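Local coordinates for protein (aminopeptidase) (Ochrobactrum anthropi, PDB 1B65) that acts as a serine aminopeptidase that releases N-terminal L-residues from peptides and also hydrolyses D-alanine esters and amides, with a variant Ntn hydrolase fold, at residues V158-A161 / D162-A166. Residues are numbered along the deposited sequence; the frame is centred on the assembly and turned at random.
Sequences VTEA and DVRKA
A capping box between T159 and D162 opens the helix 160-168. T159, the N-cap, has OG1 set between its own backbone N and carbonyl carbon (chi1 63°), which turns it toward the helix to accept from the backbone N of D162 at 3.2 Å. In return the carboxylate of D162 reaches back to the start of the helix: its OD2 takes the backbone N-H of T159 at 2.9 Å, a nearly straight bond (167°) that reaches the oxygen on its anti side and a little out of the carboxylate plane. T159 OG1 also donates weakly to the same OD2 (3.1 Å), so this oxygen takes two bonds from T159, while OD1 is held by Q40 of strand 36-43. Regular helix bonds follow, V163 N to T159 O, R164 N to E160 O and K165 N to A161 O. On the buried side V158 CG1 meets V163 CG1 at 3.9 Å, the two side chains crossing at about a right angle, and both valines pack on V59 of strand 56-63, in the four-stranded mixed sheet. One water bridges E160 OE2 (2.7 Å) and R164 NE (2.8 Å), charges too far apart for a direct salt bridge; E160 OE1 forms its salt bridge with R120 and R164 NH2 with D124, both on helix 111-125. The reciprocal side-chain-to-backbone bonds, with the N-cap threonine and an aspartate three residues on, are the signature of a capping box at a helix N-terminus.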
loop_
_atom_site.group_PDB
_atom_site.type_symbol
_atom_site.label_atom_id
_atom_site.label_comp_id
_atom_site.label_asym_id
_atom_site.label_seq_id
_atom_site.Cartn_x
_atom_site.Cartn_y
_atom_site.Cartn_z
ATOM N N VAL A 158 -16.774 -23.481 17.492
ATOM C CA VAL A 158 -15.661 -23.069 18.342
ATOM C C VAL A 158 -16.133 -22.096 19.428
ATOM O O VAL A 158 -16.710 -21.055 19.118
ATOM C CB VAL A 158 -14.541 -22.454 17.489
ATOM C CG1 VAL A 158 -13.447 -21.852 18.358
ATOM C CG2 VAL A 158 -13.992 -23.533 16.546
ATOM N N THR A 159 -15.923 -22.461 20.692
ATOM C CA THR A 159 -16.399 -21.617 21.779
ATOM C C THR A 159 -15.243 -20.854 22.411
ATOM O O THR A 159 -14.084 -21.125 22.149
ATOM C CB THR A 159 -17.053 -22.495 22.909
ATOM O OG1 THR A 159 -16.066 -23.379 23.488
ATOM C CG2 THR A 159 -18.149 -23.361 22.276
ATOM N N GLU A 160 -15.575 -19.971 23.379
ATOM C CA GLU A 160 -14.497 -19.298 24.105
ATOM C C GLU A 160 -13.558 -20.285 24.787
ATOM O O GLU A 160 -12.335 -20.120 24.808
ATOM C CB GLU A 160 -15.081 -18.338 25.143
ATOM C CG GLU A 160 -13.994 -17.563 25.858
ATOM C CD GLU A 160 -14.495 -16.440 26.739
ATOM O OE1 GLU A 160 -15.705 -16.230 26.903
ATOM O OE2 GLU A 160 -13.607 -15.759 27.289
ATOM N N ALA A 161 -14.140 -21.331 25.393
ATOM C CA ALA A 161 -13.347 -22.327 26.084
ATOM C C ALA A 161 -12.429 -23.051 25.101
ATOM O O ALA A 161 -11.301 -23.328 25.498
ATOM C CB ALA A 161 -14.262 -23.321 26.812
ATOM N N ASP A 162 -12.870 -23.294 23.876
ATOM C CA ASP A 162 -11.984 -23.975 22.902
ATOM C C ASP A 162 -10.773 -23.092 22.592
ATOM O O ASP A 162 -9.642 -23.585 22.425
ATOM C CB ASP A 162 -12.741 -24.240 21.598
ATOM C CG ASP A 162 -13.800 -25.315 21.733
ATOM O OD1 ASP A 162 -13.489 -26.357 22.354
ATOM O OD2 ASP A 162 -14.919 -25.096 21.228
ATOM N N VAL A 163 -11.025 -21.770 22.441
ATOM C CA VAL A 163 -9.839 -20.956 22.152
ATOM C C VAL A 163 -8.924 -20.802 23.340
ATOM O O VAL A 163 -7.698 -20.913 23.153
ATOM C CB VAL A 163 -10.090 -19.710 21.287
ATOM C CG1 VAL A 163 -11.512 -19.516 20.884
ATOM C CG2 VAL A 163 -9.237 -18.521 21.662
ATOM N N ARG A 164 -9.431 -20.697 24.575
ATOM C CA ARG A 164 -8.599 -20.610 25.743
ATOM C C ARG A 164 -7.767 -21.892 25.916
ATOM O O ARG A 164 -6.638 -21.812 26.372
ATOM C CB ARG A 164 -9.390 -20.477 27.054
ATOM C CG ARG A 164 -9.937 -19.090 27.314
ATOM C CD ARG A 164 -10.274 -19.027 28.823
ATOM N NE ARG A 164 -10.129 -17.704 29.303
ATOM C CZ ARG A 164 -9.524 -16.917 30.130
ATOM N NH1 ARG A 164 -8.614 -17.292 31.023
ATOM N NH2 ARG A 164 -9.916 -15.652 30.034
ATOM N N LYS A 165 -8.355 -23.038 25.614
ATOM C CA LYS A 165 -7.623 -24.293 25.676
ATOM C C LYS A 165 -6.415 -24.290 24.743
ATOM O O LYS A 165 -5.322 -24.703 25.153
ATOM C CB LYS A 165 -8.550 -25.459 25.320
ATOM C CG LYS A 165 -8.052 -26.724 26.017
ATOM C CD LYS A 165 -7.568 -27.723 24.984
ATOM C CE LYS A 165 -8.042 -29.134 25.368
ATOM N NZ LYS A 165 -6.906 -29.782 26.107
ATOM N N ALA A 166 -6.571 -23.775 23.521
ATOM C CA ALA A 166 -5.428 -23.699 22.601
ATOM C C ALA A 166 -4.344 -22.797 23.173
ATOM O O ALA A 166 -3.161 -23.144 23.130
ATOM C CB ALA A 166 -5.839 -23.270 21.202
HETATM O O HOH W 1 -10.980 -16.173 27.140
#